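Local coordinates for HTLV-2 integrase catalytic core domain (Human T-cell leukemia virus 2, PDB 6QBT), which forms the catalytic core of the viral integrase, binds magnesium and probably cuts and joins DNA strands when viral DNA is inserted into the host genome, at residues Lys63-Asn71 against Cys84-His94; Trp29-Ser40 against Ala53-Leu61. All coordinates share one frame; numbering follows the deposited sequence.

Overall arrangement
Both contacts belong to the RNase H-like core and build on the same five-stranded mixed sheet, at different depths. Contact 2 is buried near the centre of the chain, where helix 47-61 packs on the antiparallel hairpin of strands 22-31 and 37-42 mainly through aromatic and aliphatic carbon. Contact 1 lies toward the edge of the sheet formed by strand 90-92, partly open to solvent: the short parallel strands 66-68 and 90-92 are joined by backbone and side-chain hydrogen bonds, and Asp-70 beyond them holds magnesium. The two meet where Ile-67 and Thr-69 touch Trp-29 and Ile-89 touches Phe-54. Both also reach a second subunit, contact 1 through Lys-63 and contact 2 through Ile-58.

Contact 1 (Lys63-Asn71 against Cys84-His94); sequences KPLHINTDN and CTSYHIKHSTH. With MG (magnesium ion), chain B.
His-66 NE2 donates to Ser-92 OG (2.7 Å), the hydroxyl oxygen lying close to the imidazole plane, and Ser-92 OG in turn donates to Asn-68 OD1 (2.9 Å). Asn-68 OD1 also accepts from His-94 N at 2.8 Å, so two donors grip it and the relay runs along one face of the sheet. Strand 90-92, outermost on this side of the sheet, pairs in parallel with strand 66-68 in the RNase H-like integrase core. Their ladder alternates: Lys-90 N donates to Leu-65 O, Ile-67 N to Lys-90 O, Ser-92 N to Ile-67 O and Thr-69 N to Ser-92 O. On the other face His-91 NE2 points in its ring plane at Thr-69 OG1 (2.7 Å), a hydroxyl that also donates to the carbonyl of Asp-70. At the far end the extended Lys-63 chain brings NZ to Tyr-87 O (2.7 Å), beside the Schellman motif that ends helix 78-86, with His-88 as its C-prime residue; NZ also bonds Leu-142 O of the second subunit. Packing completes the contact. Lys-90 runs alongside His-66 with CG over the ring centre, a CH-pi contact. Ile-67, its CG1 between backbone N and carbonyl carbon (chi1 52°), sends CD1 to Cys-84 SG (3.8 Å) and CG1 to Ile-89 CG2. Past strand 66-68, Asp-70 and Asp-13 bind the magnesium ion; Gly-72 N bonds Asp-70 OD1, while Asp-70 OD2 meets the metal at 2.0 Å.

Contact 2 (Trp29-Ser40 against Ala53-Leu61); sequences WVDTFSGAVSVS and AFLQAISLL
Trp-29 reaches from strand 22-31 toward helix 47-61 and lays its indole against Phe-54 and Ala-57. Phe-54 CD1 sits over one indole face, offset toward the rim and 3.6 Å from Trp-29 CE2; the phenyl plane is inclined by 32° to that of the six-membered indole ring, an oblique pairing. Phe-54 has its CG anti to the backbone N (chi1 -170°), which turns the ring toward that indole face, and Ile-58 CD1 lies over the centre of a phenyl face. Ala-57 CB meets Trp-29 CD1 at 3.7 Å. Leu-61, one helical turn on, splits its branches: CD2 touches Ala-36 CB (3.9 Å), whereas CD1 lies against the backbone where Val-37 joins Ser-38. Here the first helix of the RNase H-like fold packs on the hairpin of strands 22-31 and 37-42, its axis closer to the latter strand, at 7.9 Å, and running roughly against it. Trp-10 of strand 9-19 touches Phe-54, Ala-57 and Leu-61 from the same sheet. Small side chains permit the close approach: Ser-38 CB and Ala-57 CB are a tight 3.4 Å apart, and Ser-38 OG rests on Ala-57 CA. Further along, Ser-40 lies against Ala-53, its OG 3.6 Å from Ala-53 CB. Ser-40 OG is modelled as a donor to Gln-56 OE1, brought alongside by an extended glutamine chain, but the 2.4 Å separation is too short for the geometry to be trusted.

Contact 1 (Lys63-Asn71 against Cys84-His94)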
ATOM      1  N   LYS A  63      14.703   0.294   1.870  1.00 36.31           N
ATOM      2  CA  LYS A  63      15.621   0.394   3.013  1.00 36.13           C
ATOM      3  C   LYS A  63      16.847   1.257   2.685  1.00 35.87           C
ATOM      4  O   LYS A  63      17.550   0.951   1.740  1.00 38.65           O
ATOM      5  CB  LYS A  63      16.063  -1.011   3.390  1.00 36.23           C
ATOM      6  CG  LYS A  63      16.994  -1.113   4.587  1.00 37.32           C
ATOM      7  CD  LYS A  63      17.357  -2.562   4.860  1.00 35.85           C
ATOM      8  CE  LYS A  63      18.153  -2.681   6.125  1.00 36.03           C
ATOM      9  NZ  LYS A  63      18.577  -4.088   6.344  1.00 36.30           N
ATOM     10  N   PRO A  64      17.118   2.326   3.461  1.00 34.10           N
ATOM     11  CA  PRO A  64      18.323   3.127   3.196  1.00 34.86           C
ATOM     12  C   PRO A  64      19.592   2.493   3.751  1.00 34.50           C
ATOM     13  O   PRO A  64      19.528   1.736   4.738  1.00 32.67           O
ATOM     14  CB  PRO A  64      18.041   4.430   3.954  1.00 35.87           C
ATOM     15  CG  PRO A  64      17.198   4.015   5.096  1.00 33.97           C
ATOM     16  CD  PRO A  64      16.379   2.848   4.622  1.00 34.06           C
ATOM     17  N   LEU A  65      20.729   2.807   3.134  1.00 33.64           N
ATOM     18  CA  LEU A  65      22.029   2.407   3.668  1.00 35.15           C
ATOM     19  C   LEU A  65      22.438   3.269   4.875  1.00 34.64           C
ATOM     20  O   LEU A  65      23.009   2.771   5.828  1.00 33.04           O
ATOM     21  CB  LEU A  65      23.116   2.507   2.592  1.00 35.52           C
ATOM     22  CG  LEU A  65      22.928   1.619   1.355  1.00 38.40           C
ATOM     23  CD1 LEU A  65      23.985   1.981   0.316  1.00 38.97           C
ATOM     24  CD2 LEU A  65      22.975   0.117   1.688  1.00 37.63           C
ATOM     25  N   HIS A  66      22.127   4.559   4.815  1.00 35.04           N
ATOM     26  CA  HIS A  66      22.663   5.552   5.734  1.00 35.92           C
ATOM     27  C   HIS A  66      21.559   6.573   6.000  1.00 34.15           C
ATOM     28  O   HIS A  66      20.932   7.071   5.064  1.00 33.55           O
ATOM     29  CB  HIS A  66      23.887   6.226   5.072  1.00 37.58           C
ATOM     30  CG  HIS A  66      24.627   7.201   5.940  1.00 39.65           C
ATOM     31  ND1 HIS A  66      25.825   7.760   5.550  1.00 44.35           N
ATOM     32  CD2 HIS A  66      24.350   7.735   7.153  1.00 41.87           C
ATOM     33  CE1 HIS A  66      26.258   8.585   6.487  1.00 40.67           C
ATOM     34  NE2 HIS A  66      25.381   8.585   7.473  1.00 41.84           N
ATOM     35  N   ILE A  67      21.316   6.851   7.276  1.00 33.25           N
ATOM     36  CA  ILE A  67      20.442   7.954   7.701  1.00 35.05           C
ATOM     37  C   ILE A  67      21.191   9.017   8.531  1.00 32.76           C
ATOM     38  O   ILE A  67      22.071   8.692   9.326  1.00 30.81           O
ATOM     39  CB  ILE A  67      19.216   7.450   8.481  1.00 33.93           C
ATOM     40  CG1 ILE A  67      19.648   6.538   9.628  1.00 35.50           C
ATOM     41  CG2 ILE A  67      18.282   6.725   7.534  1.00 35.08           C
ATOM     42  CD1 ILE A  67      18.661   6.451  10.772  1.00 37.59           C
ATOM     43  N   ASN A  68      20.841  10.283   8.305  1.00 33.19           N
ATOM     44  CA  ASN A  68      21.365  11.395   9.094  1.00 34.97           C
ATOM     45  C   ASN A  68      20.218  12.142   9.727  1.00 34.89           C
ATOM     46  O   ASN A  68      19.278  12.529   9.040  1.00 37.64           O
ATOM     47  CB  ASN A  68      22.206  12.348   8.239  1.00 36.55           C
ATOM     48  CG  ASN A  68      23.005  13.311   9.083  1.00 38.53           C
ATOM     49  OD1 ASN A  68      24.167  13.047   9.438  1.00 39.68           O
ATOM     50  ND2 ASN A  68      22.373  14.414   9.472  1.00 40.91           N
ATOM     51  N   THR A  69      20.310  12.336  11.040  1.00 35.27           N
ATOM     52  CA  THR A  69      19.300  13.012  11.842  1.00 34.41           C
ATOM     53  C   THR A  69      19.929  14.136  12.697  1.00 36.41           C
ATOM     54  O   THR A  69      21.145  14.330  12.694  1.00 34.82           O
ATOM     55  CB  THR A  69      18.605  11.990  12.777  1.00 33.91           C
ATOM     56  OG1 THR A  69      19.522  11.504  13.777  1.00 31.20           O
ATOM     57  CG2 THR A  69      18.060  10.809  11.964  1.00 35.67           C
ATOM     58  N   ASP A  70      19.085  14.872  13.418  1.00 38.83           N
ATOM     59  CA  ASP A  70      19.537  15.778  14.495  1.00 41.38           C
ATOM     60  C   ASP A  70      19.792  14.945  15.752  1.00 42.31           C
ATOM     61  O   ASP A  70      19.633  13.713  15.734  1.00 42.26           O
ATOM     62  CB  ASP A  70      18.561  16.979  14.743  1.00 41.23           C
ATOM     63  CG  ASP A  70      17.160  16.575  15.250  1.00 43.71           C
ATOM     64  OD1 ASP A  70      16.930  15.421  15.696  1.00 46.90           O
ATOM     65  OD2 ASP A  70      16.252  17.454  15.207  1.00 46.46           O
ATOM     66  N   ASN A  71      20.180  15.620  16.831  1.00 42.77           N
ATOM     67  CA  ASN A  71      20.386  14.986  18.137  1.00 44.04           C
ATOM     68  C   ASN A  71      19.138  14.870  19.000  1.00 41.86           C
ATOM     69  O   ASN A  71      19.259  14.752  20.207  1.00 42.54           O
ATOM     70  CB  ASN A  71      21.449  15.760  18.930  1.00 45.43           C
ATOM     71  CG  ASN A  71      22.793  15.728  18.264  1.00 48.24           C
ATOM     72  OD1 ASN A  71      23.394  16.771  18.046  1.00 55.20           O
ATOM     73  ND2 ASN A  71      23.276  14.531  17.924  1.00 46.42           N
ATOM     74  N   CYS A  84      18.746   0.386  14.357  1.00 31.57           N
ATOM     75  CA  CYS A  84      19.692   0.660  13.257  1.00 33.18           C
ATOM     76  C   CYS A  84      20.858  -0.324  13.208  1.00 31.97           C
ATOM     77  O   CYS A  84      21.233  -0.791  12.134  1.00 30.54           O
ATOM     78  CB  CYS A  84      20.187   2.112  13.320  1.00 33.55           C
ATOM     79  SG  CYS A  84      18.870   3.285  12.923  1.00 36.10           S
ATOM     80  N   THR A  85      21.394  -0.669  14.371  1.00 31.29           N
ATOM     81  CA  THR A  85      22.486  -1.613  14.455  1.00 32.76           C
ATOM     82  C   THR A  85      22.068  -3.004  13.970  1.00 33.60           C
ATOM     83  O   THR A  85      22.782  -3.637  13.178  1.00 37.20           O
ATOM     84  CB  THR A  85      23.021  -1.737  15.906  1.00 33.33           C
ATOM     85  OG1 THR A  85      23.216  -0.444  16.478  1.00 33.17           O
ATOM     86  CG2 THR A  85      24.344  -2.460  15.921  1.00 33.15           C
ATOM     87  N   SER A  86      20.934  -3.481  14.471  1.00 33.69           N
ATOM     88  CA  SER A  86      20.404  -4.814  14.137  1.00 35.11           C
ATOM     89  C   SER A  86      20.136  -4.996  12.656  1.00 33.40           C
ATOM     90  O   SER A  86      20.309  -6.080  12.111  1.00 32.67           O
ATOM     91  CB  SER A  86      19.070  -5.029  14.848  1.00 38.11           C
ATOM     92  OG  SER A  86      19.211  -4.849  16.238  1.00 38.51           O
ATOM     93  N   TYR A  87      19.660  -3.938  12.011  1.00 33.03           N
ATOM     94  CA  TYR A  87      19.308  -4.026  10.596  1.00 32.76           C
ATOM     95  C   TYR A  87      20.294  -3.338   9.656  1.00 32.27           C
ATOM     96  O   TYR A  87      19.960  -3.137   8.484  1.00 33.12           O
ATOM     97  CB  TYR A  87      17.853  -3.562  10.392  1.00 32.22           C
ATOM     98  CG  TYR A  87      16.913  -4.316  11.306  1.00 29.52           C
ATOM     99  CD1 TYR A  87      16.798  -5.709  11.206  1.00 29.13           C
ATOM    100  CD2 TYR A  87      16.149  -3.645  12.271  1.00 27.78           C
ATOM    101  CE1 TYR A  87      15.937  -6.416  12.035  1.00 28.86           C
ATOM    102  CE2 TYR A  87      15.295  -4.335  13.113  1.00 28.49           C
ATOM    103  CZ  TYR A  87      15.180  -5.724  13.002  1.00 29.19           C
ATOM    104  OH  TYR A  87      14.338  -6.426  13.867  1.00 28.21           O
ATOM    105  N   HIS A  88      21.506  -3.032  10.151  1.00 32.17           N
ATOM    106  CA  HIS A  88      22.646  -2.530   9.333  1.00 32.09           C
ATOM    107  C   HIS A  88      22.337  -1.234   8.591  1.00 31.91           C
ATOM    108  O   HIS A  88      22.509  -1.116   7.379  1.00 31.46           O
ATOM    109  CB  HIS A  88      23.171  -3.620   8.400  1.00 32.88           C
ATOM    110  CG  HIS A  88      23.517  -4.878   9.123  1.00 35.21           C
ATOM    111  ND1 HIS A  88      22.733  -6.015   9.064  1.00 36.82           N
ATOM    112  CD2 HIS A  88      24.512  -5.153  10.002  1.00 36.34           C
ATOM    113  CE1 HIS A  88      23.257  -6.953   9.837  1.00 35.33           C
ATOM    114  NE2 HIS A  88      24.340  -6.457  10.411  1.00 35.54           N
ATOM    115  N   ILE A  89      21.853  -0.262   9.348  1.00 32.83           N
ATOM    116  CA  ILE A  89      21.603   1.067   8.837  1.00 34.46           C
ATOM    117  C   ILE A  89      22.580   1.999   9.565  1.00 36.11           C
ATOM    118  O   ILE A  89      22.525   2.124  10.800  1.00 33.63           O
ATOM    119  CB  ILE A  89      20.145   1.496   9.093  1.00 35.00           C
ATOM    120  CG1 ILE A  89      19.160   0.548   8.383  1.00 35.69           C
ATOM    121  CG2 ILE A  89      19.919   2.912   8.584  1.00 34.89           C
ATOM    122  CD1 ILE A  89      17.718   0.655   8.851  1.00 35.13           C
ATOM    123  N   LYS A  90      23.484   2.624   8.805  1.00 36.14           N
ATOM    124  CA  LYS A  90      24.438   3.597   9.369  1.00 37.52           C
ATOM    125  C   LYS A  90      23.656   4.839   9.797  1.00 36.48           C
ATOM    126  O   LYS A  90      22.776   5.316   9.060  1.00 36.70           O
ATOM    127  CB  LYS A  90      25.509   3.949   8.329  1.00 40.22           C
ATOM    128  CG  LYS A  90      26.474   5.051   8.710  1.00 43.76           C
ATOM    129  CD  LYS A  90      27.667   5.058   7.763  1.00 48.20           C
ATOM    130  CE  LYS A  90      28.620   6.216   8.048  1.00 50.46           C
ATOM    131  NZ  LYS A  90      29.215   6.164   9.409  1.00 52.09           N
ATOM    132  N   HIS A  91      23.957   5.338  10.990  1.00 34.96           N
ATOM    133  CA  HIS A  91      23.271   6.488  11.558  1.00 34.13           C
ATOM    134  C   HIS A  91      24.287   7.509  11.993  1.00 33.97           C
ATOM    135  O   HIS A  91      25.103   7.224  12.845  1.00 36.61           O
ATOM    136  CB  HIS A  91      22.428   6.066  12.754  1.00 33.99           C
ATOM    137  CG  HIS A  91      21.634   7.183  13.343  1.00 34.29           C
ATOM    138  ND1 HIS A  91      21.257   7.208  14.665  1.00 34.10           N
ATOM    139  CD2 HIS A  91      21.151   8.321  12.791  1.00 34.83           C
ATOM    140  CE1 HIS A  91      20.563   8.308  14.895  1.00 34.25           C
ATOM    141  NE2 HIS A  91      20.493   9.004  13.781  1.00 32.56           N
ATOM    142  N   SER A  92      24.235   8.695  11.413  1.00 33.42           N
ATOM    143  CA  SER A  92      25.099   9.787  11.812  1.00 33.95           C
ATOM    144  C   SER A  92      24.213  10.958  12.155  1.00 35.49           C
ATOM    145  O   SER A  92      23.025  10.943  11.838  1.00 37.13           O
ATOM    146  CB  SER A  92      26.054  10.133  10.678  1.00 33.66           C
ATOM    147  OG  SER A  92      25.326  10.373   9.477  1.00 36.01           O
ATOM    148  N   THR A  93      24.790  11.967  12.805  1.00 39.63           N
ATOM    149  CA  THR A  93      24.036  13.152  13.283  1.00 42.58           C
ATOM    150  C   THR A  93      24.727  14.479  12.897  1.00 43.50           C
ATOM    151  O   THR A  93      25.008  15.300  13.742  1.00 42.85           O
ATOM    152  CB  THR A  93      23.749  13.081  14.821  1.00 41.18           C
ATOM    153  OG1 THR A  93      24.970  12.877  15.530  1.00 41.73           O
ATOM    154  CG2 THR A  93      22.783  11.933  15.182  1.00 40.03           C
ATOM    155  N   HIS A  94      24.977  14.674  11.602  1.00 49.83           N
ATOM    156  CA  HIS A  94      25.551  15.925  11.077  1.00 53.47           C
ATOM    157  C   HIS A  94      24.492  17.005  10.881  1.00 51.42           C
ATOM    158  O   HIS A  94      24.823  18.196  10.890  1.00 52.51           O
ATOM    159  CB  HIS A  94      26.276  15.681   9.749  1.00 56.25           C
ATOM    160  CG  HIS A  94      27.351  14.635   9.821  1.00 60.95           C
ATOM    161  ND1 HIS A  94      27.307  13.465   9.085  1.00 62.84           N
ATOM    162  CD2 HIS A  94      28.501  14.580  10.539  1.00 62.38           C
ATOM    163  CE1 HIS A  94      28.382  12.738   9.343  1.00 60.57           C
ATOM    164  NE2 HIS A  94      29.121  13.392  10.225  1.00 61.93           N
TER
HETATM  165 MG    MG B 301      14.293  17.745  15.666  1.00 64.19          MG
HETATM  166  O   HOH W   1      20.770  -0.464   5.394  1.00 47.82           O

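Contact 2 (Trp29-Ser40 against Ala53-Leu61)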
ATOM      1  N   TRP A  29      11.025  11.849   6.432  1.00 32.99           N
ATOM      2  CA  TRP A  29      12.281  11.296   5.915  1.00 35.54           C
ATOM      3  C   TRP A  29      12.358  11.675   4.462  1.00 34.41           C
ATOM      4  O   TRP A  29      11.349  11.590   3.750  1.00 31.40           O
ATOM      5  CB  TRP A  29      12.311   9.757   6.016  1.00 34.75           C
ATOM      6  CG  TRP A  29      12.406   9.306   7.399  1.00 34.06           C
ATOM      7  CD1 TRP A  29      11.375   8.918   8.225  1.00 34.04           C
ATOM      8  CD2 TRP A  29      13.588   9.204   8.152  1.00 33.17           C
ATOM      9  NE1 TRP A  29      11.870   8.563   9.452  1.00 33.82           N
ATOM     10  CE2 TRP A  29      13.230   8.732   9.435  1.00 34.02           C
ATOM     11  CE3 TRP A  29      14.936   9.482   7.878  1.00 34.83           C
ATOM     12  CZ2 TRP A  29      14.178   8.539  10.449  1.00 34.03           C
ATOM     13  CZ3 TRP A  29      15.872   9.271   8.873  1.00 33.09           C
ATOM     14  CH2 TRP A  29      15.492   8.794  10.141  1.00 32.33           C
ATOM     15  N   VAL A  30      13.544  12.059   4.013  1.00 33.31           N
ATOM     16  CA  VAL A  30      13.695  12.443   2.615  1.00 36.99           C
ATOM     17  C   VAL A  30      15.015  11.922   2.050  1.00 37.24           C
ATOM     18  O   VAL A  30      16.063  12.022   2.696  1.00 36.42           O
ATOM     19  CB  VAL A  30      13.457  13.969   2.417  1.00 36.56           C
ATOM     20  CG1 VAL A  30      14.228  14.759   3.419  1.00 40.21           C
ATOM     21  CG2 VAL A  30      13.762  14.413   0.996  1.00 36.03           C
ATOM     22  N   ASP A  31      14.930  11.319   0.860  1.00 36.25           N
ATOM     23  CA  ASP A  31      16.093  10.797   0.206  1.00 35.10           C
ATOM     24  C   ASP A  31      16.879  11.958  -0.380  1.00 36.18           C
ATOM     25  O   ASP A  31      16.310  12.793  -1.080  1.00 38.66           O
ATOM     26  CB  ASP A  31      15.672   9.854  -0.890  1.00 34.89           C
ATOM     27  CG  ASP A  31      16.831   9.116  -1.469  1.00 33.18           C
ATOM     28  OD1 ASP A  31      17.543   9.685  -2.313  1.00 32.31           O
ATOM     29  OD2 ASP A  31      17.035   7.972  -1.056  1.00 32.48           O
ATOM     30  N   THR A  32      18.179  12.001  -0.103  1.00 34.71           N
ATOM     31  CA  THR A  32      19.038  13.119  -0.520  1.00 33.19           C
ATOM     32  C   THR A  32      19.354  13.096  -2.011  1.00 34.22           C
ATOM     33  O   THR A  32      19.862  14.073  -2.511  1.00 35.02           O
ATOM     34  CB  THR A  32      20.392  13.130   0.231  1.00 31.82           C
ATOM     35  OG1 THR A  32      21.039  11.868   0.060  1.00 33.46           O
ATOM     36  CG2 THR A  32      20.210  13.375   1.709  1.00 30.74           C
ATOM     37  N   PHE A  33      19.116  11.972  -2.691  1.00 32.87           N
ATOM     38  CA  PHE A  33      19.360  11.849  -4.112  1.00 32.57           C
ATOM     39  C   PHE A  33      18.077  12.117  -4.921  1.00 31.50           C
ATOM     40  O   PHE A  33      18.081  12.932  -5.802  1.00 29.17           O
ATOM     41  CB  PHE A  33      19.973  10.446  -4.446  1.00 33.86           C
ATOM     42  CG  PHE A  33      20.123  10.197  -5.910  1.00 33.96           C
ATOM     43  CD1 PHE A  33      21.282  10.618  -6.598  1.00 34.65           C
ATOM     44  CD2 PHE A  33      19.097   9.590  -6.634  1.00 33.83           C
ATOM     45  CE1 PHE A  33      21.404  10.432  -7.974  1.00 33.04           C
ATOM     46  CE2 PHE A  33      19.212   9.408  -8.016  1.00 34.27           C
ATOM     47  CZ  PHE A  33      20.368   9.826  -8.688  1.00 33.44           C
ATOM     48  N   SER A  34      16.994  11.392  -4.651  1.00 33.55           N
ATOM     49  CA  SER A  34      15.735  11.538  -5.423  1.00 34.64           C
ATOM     50  C   SER A  34      14.867  12.729  -4.969  1.00 37.05           C
ATOM     51  O   SER A  34      14.024  13.220  -5.731  1.00 37.38           O
ATOM     52  CB  SER A  34      14.905  10.268  -5.296  1.00 33.67           C
ATOM     53  OG  SER A  34      14.510  10.056  -3.940  1.00 33.32           O
ATOM     54  N   GLY A  35      15.058  13.157  -3.715  1.00 38.30           N
ATOM     55  CA  GLY A  35      14.135  14.069  -3.043  1.00 36.58           C
ATOM     56  C   GLY A  35      12.834  13.418  -2.598  1.00 36.65           C
ATOM     57  O   GLY A  35      11.969  14.113  -2.083  1.00 35.88           O
ATOM     58  N   ALA A  36      12.703  12.103  -2.767  1.00 31.75           N
ATOM     59  CA  ALA A  36      11.484  11.401  -2.391  1.00 35.18           C
ATOM     60  C   ALA A  36      11.263  11.415  -0.881  1.00 35.26           C
ATOM     61  O   ALA A  36      12.219  11.362  -0.101  1.00 33.43           O
ATOM     62  CB  ALA A  36      11.507   9.963  -2.904  1.00 37.72           C
ATOM     63  N   VAL A  37       9.986  11.460  -0.491  1.00 33.08           N
ATOM     64  CA  VAL A  37       9.598  11.795   0.867  1.00 34.63           C
ATOM     65  C   VAL A  37       8.739  10.741   1.491  1.00 33.84           C
ATOM     66  O   VAL A  37       7.865  10.214   0.833  1.00 33.98           O
ATOM     67  CB  VAL A  37       8.711  13.076   0.896  1.00 36.13           C
ATOM     68  CG1 VAL A  37       8.559  13.591   2.309  1.00 35.26           C
ATOM     69  CG2 VAL A  37       9.326  14.150   0.019  1.00 39.77           C
ATOM     70  N   SER A  38       8.923  10.545   2.793  1.00 33.54           N
ATOM     71  CA  SER A  38       7.904   9.962   3.665  1.00 32.92           C
ATOM     72  C   SER A  38       7.549  10.918   4.806  1.00 33.26           C
ATOM     73  O   SER A  38       8.423  11.561   5.379  1.00 34.27           O
ATOM     74  CB  SER A  38       8.406   8.674   4.290  1.00 32.96           C
ATOM     75  OG  SER A  38       7.394   8.080   5.085  1.00 35.87           O
ATOM     76  N   VAL A  39       6.277  10.965   5.172  1.00 33.80           N
ATOM     77  CA  VAL A  39       5.869  11.721   6.328  1.00 37.15           C
ATOM     78  C   VAL A  39       4.822  10.925   7.045  1.00 35.70           C
ATOM     79  O   VAL A  39       3.925  10.409   6.403  1.00 37.64           O
ATOM     80  CB  VAL A  39       5.337  13.145   5.956  1.00 42.57           C
ATOM     81  CG1 VAL A  39       4.502  13.117   4.696  1.00 47.03           C
ATOM     82  CG2 VAL A  39       4.522  13.779   7.094  1.00 43.75           C
ATOM     83  N   SER A  40       4.938  10.849   8.374  1.00 34.75           N
ATOM     84  CA  SER A  40       3.948  10.221   9.217  1.00 34.52           C
ATOM     85  C   SER A  40       3.495  11.223  10.240  1.00 36.21           C
ATOM     86  O   SER A  40       4.330  11.844  10.912  1.00 34.43           O
ATOM     87  CB  SER A  40       4.554   9.050   9.957  1.00 35.06           C
ATOM     88  OG  SER A  40       5.009   8.098   9.041  1.00 37.36           O
ATOM     89  N   ALA A  53       7.360   5.402  12.356  1.00 34.07           N
ATOM     90  CA  ALA A  53       7.416   6.266  11.156  1.00 36.07           C
ATOM     91  C   ALA A  53       8.529   5.832  10.231  1.00 34.69           C
ATOM     92  O   ALA A  53       8.430   5.981   9.024  1.00 37.23           O
ATOM     93  CB  ALA A  53       7.630   7.725  11.529  1.00 35.01           C
ATOM     94  N   PHE A  54       9.609   5.332  10.810  1.00 34.86           N
ATOM     95  CA  PHE A  54      10.751   4.910  10.030  1.00 35.75           C
ATOM     96  C   PHE A  54      10.411   3.665   9.210  1.00 35.07           C
ATOM     97  O   PHE A  54      10.773   3.576   8.033  1.00 38.96           O
ATOM     98  CB  PHE A  54      11.954   4.703  10.957  1.00 35.51           C
ATOM     99  CG  PHE A  54      13.269   4.495  10.258  1.00 35.20           C
ATOM    100  CD1 PHE A  54      13.597   5.149   9.066  1.00 36.09           C
ATOM    101  CD2 PHE A  54      14.234   3.675  10.850  1.00 38.24           C
ATOM    102  CE1 PHE A  54      14.838   4.960   8.469  1.00 36.29           C
ATOM    103  CE2 PHE A  54      15.474   3.475  10.249  1.00 35.75           C
ATOM    104  CZ  PHE A  54      15.777   4.117   9.061  1.00 36.08           C
ATOM    105  N   LEU A  55       9.687   2.733   9.817  1.00 34.84           N
ATOM    106  CA  LEU A  55       9.111   1.584   9.082  1.00 35.71           C
ATOM    107  C   LEU A  55       8.102   2.000   8.003  1.00 37.34           C
ATOM    108  O   LEU A  55       8.109   1.411   6.941  1.00 38.17           O
ATOM    109  CB  LEU A  55       8.452   0.566  10.012  1.00 32.90           C
ATOM    110  CG  LEU A  55       9.442  -0.177  10.923  1.00 33.94           C
ATOM    111  CD1 LEU A  55       8.735  -0.840  12.109  1.00 34.40           C
ATOM    112  CD2 LEU A  55      10.238  -1.204  10.139  1.00 33.56           C
ATOM    113  N   GLN A  56       7.233   2.974   8.278  1.00 36.93           N
ATOM    114  CA  GLN A  56       6.347   3.488   7.237  1.00 38.15           C
ATOM    115  C   GLN A  56       7.161   4.003   6.050  1.00 35.09           C
ATOM    116  O   GLN A  56       6.898   3.637   4.912  1.00 34.05           O
ATOM    117  CB  GLN A  56       5.420   4.561   7.775  1.00 41.75           C
ATOM    118  CG  GLN A  56       4.324   3.950   8.629  1.00 49.60           C
ATOM    119  CD  GLN A  56       3.555   4.941   9.501  1.00 52.87           C
ATOM    120  OE1 GLN A  56       4.012   6.056   9.787  1.00 60.61           O
ATOM    121  NE2 GLN A  56       2.381   4.518   9.939  1.00 45.83           N
ATOM    122  N   ALA A  57       8.160   4.826   6.332  1.00 34.41           N
ATOM    123  CA  ALA A  57       9.071   5.353   5.307  1.00 34.40           C
ATOM    124  C   ALA A  57       9.771   4.272   4.456  1.00 34.09           C
ATOM    125  O   ALA A  57       9.843   4.362   3.212  1.00 34.80           O
ATOM    126  CB  ALA A  57      10.115   6.226   5.979  1.00 33.03           C
ATOM    127  N   ILE A  58      10.302   3.272   5.144  1.00 33.72           N
ATOM    128  CA  ILE A  58      10.963   2.165   4.488  1.00 32.95           C
ATOM    129  C   ILE A  58       9.974   1.364   3.651  1.00 33.07           C
ATOM    130  O   ILE A  58      10.294   1.017   2.519  1.00 33.44           O
ATOM    131  CB  ILE A  58      11.716   1.298   5.504  1.00 34.51           C
ATOM    132  CG1 ILE A  58      12.945   2.088   6.006  1.00 36.56           C
ATOM    133  CG2 ILE A  58      12.127  -0.032   4.892  1.00 34.19           C
ATOM    134  CD1 ILE A  58      13.553   1.555   7.297  1.00 36.97           C
ATOM    135  N   SER A  59       8.758   1.136   4.138  1.00 30.39           N
ATOM    136  CA  SER A  59       7.771   0.445   3.293  1.00 33.90           C
ATOM    137  C   SER A  59       7.454   1.189   1.997  1.00 33.87           C
ATOM    138  O   SER A  59       7.129   0.586   1.002  1.00 33.15           O
ATOM    139  CB  SER A  59       6.466   0.197   4.032  1.00 35.38           C
ATOM    140  OG  SER A  59       5.820   1.421   4.332  1.00 38.88           O
ATOM    141  N   LEU A  60       7.513   2.505   2.042  1.00 34.24           N
ATOM    142  CA  LEU A  60       7.173   3.327   0.902  1.00 36.85           C
ATOM    143  C   LEU A  60       8.372   3.553  -0.015  1.00 36.47           C
ATOM    144  O   LEU A  60       8.212   3.556  -1.232  1.00 37.76           O
ATOM    145  CB  LEU A  60       6.637   4.655   1.422  1.00 39.02           C
ATOM    146  CG  LEU A  60       6.192   5.652   0.373  1.00 42.16           C
ATOM    147  CD1 LEU A  60       4.871   5.219  -0.257  1.00 40.07           C
ATOM    148  CD2 LEU A  60       6.116   7.037   1.030  1.00 42.07           C
ATOM    149  N   LEU A  61       9.557   3.744   0.571  1.00 34.77           N
ATOM    150  CA  LEU A  61      10.769   4.121  -0.170  1.00 35.50           C
ATOM    151  C   LEU A  61      11.852   3.044  -0.373  1.00 33.84           C
ATOM    152  O   LEU A  61      12.681   3.208  -1.234  1.00 32.17           O
ATOM    153  CB  LEU A  61      11.420   5.307   0.530  1.00 34.40           C
ATOM    154  CG  LEU A  61      10.565   6.570   0.703  1.00 36.39           C
ATOM    155  CD1 LEU A  61      11.363   7.637   1.461  1.00 35.99           C
ATOM    156  CD2 LEU A  61      10.093   7.121  -0.637  1.00 36.71           C
TER